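Homoserine O-acetyltransferase (Bacillus anthracis str. 'Ames Ancestor', PDB 3I1I) probably transfers an acetyl group from acetyl-CoA to the hydroxyl of L-homoserine, a step toward methionine, using an alpha/beta hydrolase fold. Local coordinates at residues L222-M227 / Y269-L274. Numbering follows the deposited sequence.
Sequences LANRMM and YRSIEL
Asn224 reaches from helix 217-228 to the turn that follows helix 259-270, where it meets Ser271 and Ile272. Its CG lies anti to the backbone N (chi1 -173°), which carries the amide out from the helix toward that turn. The tight part is a van der Waals contact. Methyl CG2 of Ile272 sits 3.5 Å from CB of Asn224 and lies almost as near Asn224 CG, the amide carbon. It therefore packs against the root of the amide, and both side chains are buried. The polar part is slighter. Asn224 ND2 donates a hydrogen bond to Ser271 OG over 2.9 Å. The bond is bent, with an N-H...O angle of 133°, and the hydroxyl lies 32° out of the amide plane. Ser271 is exposed, so this bond marks the solvent side of the contact. A type I beta turn from Arg270 to Glu273 places Ser271 and Ile272 at its two central positions, and both present their side chains to Asn224. Ile272 also touches Gln221 and Met217, about one and two turns before Asn224 on helix 217-228. Trp280 of helix 277-289 touches Ala223 and Asn224, while helix 186-202 packs against Leu222 and Met226. Glu198 of a second subunit forms a salt bridge with Arg225. The contact lies in the helical segment inserted between strands 174-178 and 309-313 of the alpha/beta hydrolase fold, consistent with a cap over the core.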
ATOM      1  N   LEU A 222       7.706   1.200  -1.200  1.00 25.12           N
ATOM      2  CA  LEU A 222       6.255   1.210  -1.024  1.00 25.71           C
ATOM      3  C   LEU A 222       5.884   0.736   0.390  1.00 25.03           C
ATOM      4  O   LEU A 222       5.111   1.385   1.094  1.00 25.11           O
ATOM      5  CB  LEU A 222       5.628   0.351  -2.128  1.00 25.92           C
ATOM      6  CG  LEU A 222       4.133   0.369  -2.350  1.00 29.13           C
ATOM      7  CD1 LEU A 222       3.524   1.773  -2.219  1.00 31.36           C
ATOM      8  CD2 LEU A 222       3.880  -0.237  -3.751  1.00 31.32           C
ATOM      9  N   ALA A 223       6.490  -0.363   0.831  1.00 24.73           N
ATOM     10  CA  ALA A 223       6.310  -0.839   2.208  1.00 24.53           C
ATOM     11  C   ALA A 223       6.655   0.251   3.217  1.00 24.21           C
ATOM     12  O   ALA A 223       5.924   0.480   4.153  1.00 24.95           O
ATOM     13  CB  ALA A 223       7.132  -2.148   2.475  1.00 23.57           C
ATOM     14  N   ASN A 224       7.758   0.946   2.993  1.00 24.81           N
ATOM     15  CA  ASN A 224       8.239   1.977   3.907  1.00 24.65           C
ATOM     16  C   ASN A 224       7.347   3.214   3.879  1.00 24.74           C
ATOM     17  O   ASN A 224       7.080   3.824   4.909  1.00 25.19           O
ATOM     18  CB  ASN A 224       9.655   2.376   3.518  1.00 24.93           C
ATOM     19  CG  ASN A 224      10.296   3.331   4.530  1.00 26.73           C
ATOM     20  OD1 ASN A 224      10.459   2.995   5.693  1.00 31.60           O
ATOM     21  ND2 ASN A 224      10.668   4.508   4.077  1.00 28.45           N
ATOM     22  N   ARG A 225       6.881   3.586   2.697  1.00 24.07           N
ATOM     23  CA  ARG A 225       6.013   4.742   2.590  1.00 24.64           C
ATOM     24  C   ARG A 225       4.672   4.528   3.328  1.00 24.03           C
ATOM     25  O   ARG A 225       4.198   5.426   4.002  1.00 23.27           O
ATOM     26  CB  ARG A 225       5.808   5.153   1.130  1.00 24.68           C
ATOM     27  CG  ARG A 225       5.128   6.476   0.992  1.00 26.56           C
ATOM     28  CD  ARG A 225       5.381   7.156  -0.331  1.00 26.55           C
ATOM     29  NE  ARG A 225       4.857   6.333  -1.371  1.00 29.65           N
ATOM     30  CZ  ARG A 225       5.529   5.899  -2.430  1.00 33.45           C
ATOM     31  NH1 ARG A 225       4.915   5.096  -3.272  1.00 36.16           N
ATOM     32  NH2 ARG A 225       6.783   6.244  -2.666  1.00 35.47           N
HETATM   33  N   MSE A 226       4.107   3.335   3.256  1.00 25.14           N
HETATM   34  CA  MSE A 226       2.870   3.015   4.010  1.00 25.81           C
HETATM   35  C   MSE A 226       3.052   3.190   5.497  1.00 25.48           C
HETATM   36  O   MSE A 226       2.184   3.709   6.151  1.00 25.48           O
HETATM   37  CB  MSE A 226       2.419   1.572   3.778  1.00 26.16           C
HETATM   38  CG  MSE A 226       1.967   1.281   2.352  1.00 28.95           C
HETATM   39 SE   MSE A 226       1.969  -0.638   2.103  0.65 34.11          SE
HETATM   40  CE  MSE A 226       1.599  -0.688   0.221  1.00 30.92           C
HETATM   41  N   MSE A 227       4.170   2.758   6.052  1.00 25.41           N
HETATM   42  CA  MSE A 227       4.393   2.967   7.483  0.70 26.20           C
HETATM   43  C   MSE A 227       4.573   4.473   7.784  1.00 25.29           C
HETATM   44  O   MSE A 227       3.954   5.012   8.714  1.00 24.62           O
HETATM   45  CB  MSE A 227       5.606   2.172   7.962  0.70 26.94           C
HETATM   46  CG  MSE A 227       5.615   1.896   9.434  0.70 30.72           C
HETATM   47 SE   MSE A 227       7.057   0.648   9.929  0.45 40.15          SE
HETATM   48  CE  MSE A 227       8.550   1.854   9.671  0.70 33.44           C
ATOM     49  N   TYR A 269      12.923   6.822   0.345  1.00 29.67           N
ATOM     50  CA  TYR A 269      13.999   6.121  -0.297  1.00 30.70           C
ATOM     51  C   TYR A 269      15.231   6.101   0.592  1.00 31.34           C
ATOM     52  O   TYR A 269      15.857   5.046   0.736  1.00 31.90           O
ATOM     53  CB  TYR A 269      14.385   6.759  -1.595  1.00 30.73           C
ATOM     54  CG  TYR A 269      15.326   5.901  -2.396  1.00 34.28           C
ATOM     55  CD1 TYR A 269      14.833   4.847  -3.152  1.00 37.56           C
ATOM     56  CD2 TYR A 269      16.706   6.127  -2.392  1.00 37.25           C
ATOM     57  CE1 TYR A 269      15.678   4.048  -3.911  1.00 39.80           C
ATOM     58  CE2 TYR A 269      17.571   5.330  -3.159  1.00 39.64           C
ATOM     59  CZ  TYR A 269      17.038   4.290  -3.918  1.00 41.08           C
ATOM     60  OH  TYR A 269      17.828   3.459  -4.682  1.00 41.82           O
ATOM     61  N   ARG A 270      15.567   7.255   1.167  1.00 31.07           N
ATOM     62  CA  ARG A 270      16.737   7.381   2.029  0.50 31.67           C
ATOM     63  C   ARG A 270      16.675   6.406   3.188  1.00 31.31           C
ATOM     64  O   ARG A 270      17.666   5.776   3.524  1.00 30.35           O
ATOM     65  CB  ARG A 270      16.867   8.797   2.605  0.50 32.30           C
ATOM     66  CG  ARG A 270      18.307   9.213   2.848  0.50 34.76           C
ATOM     67  CD  ARG A 270      18.849  10.053   1.662  0.50 38.85           C
ATOM     68  NE  ARG A 270      18.373  11.439   1.730  0.50 41.37           N
ATOM     69  CZ  ARG A 270      18.400  12.303   0.723  0.50 42.11           C
ATOM     70  NH1 ARG A 270      18.879  11.939  -0.457  0.50 42.58           N
ATOM     71  NH2 ARG A 270      17.931  13.529   0.907  0.50 42.39           N
ATOM     72  N   SER A 271      15.504   6.262   3.797  1.00 30.57           N
ATOM     73  CA  SER A 271      15.448   5.404   4.975  1.00 30.70           C
ATOM     74  C   SER A 271      15.418   3.909   4.686  1.00 29.72           C
ATOM     75  O   SER A 271      15.454   3.148   5.589  1.00 29.23           O
ATOM     76  CB  SER A 271      14.294   5.802   5.909  1.00 30.71           C
ATOM     77  OG  SER A 271      13.059   5.403   5.370  1.00 32.88           O
ATOM     78  N   ILE A 272      15.366   3.476   3.446  1.00 30.57           N
ATOM     79  CA  ILE A 272      15.464   2.045   3.163  1.00 31.51           C
ATOM     80  C   ILE A 272      16.831   1.675   2.562  1.00 32.67           C
ATOM     81  O   ILE A 272      17.025   0.558   2.046  1.00 32.76           O
ATOM     82  CB  ILE A 272      14.330   1.520   2.229  1.00 31.46           C
ATOM     83  CG1 ILE A 272      14.285   2.310   0.909  1.00 31.36           C
ATOM     84  CG2 ILE A 272      12.999   1.517   2.984  1.00 31.09           C
ATOM     85  CD1 ILE A 272      13.647   1.590  -0.260  1.00 29.65           C
ATOM     86  N   GLU A 273      17.794   2.576   2.683  1.00 33.50           N
ATOM     87  CA  GLU A 273      19.117   2.342   2.093  1.00 34.56           C
ATOM     88  C   GLU A 273      19.927   1.241   2.763  1.00 33.94           C
ATOM     89  O   GLU A 273      20.548   0.451   2.075  1.00 34.15           O
ATOM     90  CB  GLU A 273      19.889   3.662   2.013  1.00 35.26           C
ATOM     91  CG  GLU A 273      19.179   4.592   0.975  1.00 38.58           C
ATOM     92  CD  GLU A 273      19.965   5.826   0.576  1.00 42.16           C
ATOM     93  OE1 GLU A 273      20.748   6.371   1.390  1.00 46.00           O
ATOM     94  OE2 GLU A 273      19.753   6.280  -0.563  1.00 46.35           O
ATOM     95  N   LEU A 274      19.882   1.160   4.086  1.00 33.26           N
ATOM     96  CA  LEU A 274      20.572   0.099   4.805  1.00 33.03           C
ATOM     97  C   LEU A 274      19.720  -1.108   5.127  1.00 31.30           C
ATOM     98  O   LEU A 274      20.136  -1.949   5.920  1.00 32.49           O
ATOM     99  CB  LEU A 274      21.117   0.628   6.146  1.00 33.86           C
ATOM    100  CG  LEU A 274      22.223   1.711   6.132  1.00 36.58           C
ATOM    101  CD1 LEU A 274      23.009   1.717   7.517  1.00 37.17           C
ATOM    102  CD2 LEU A 274      23.185   1.568   4.902  1.00 35.83           C
TER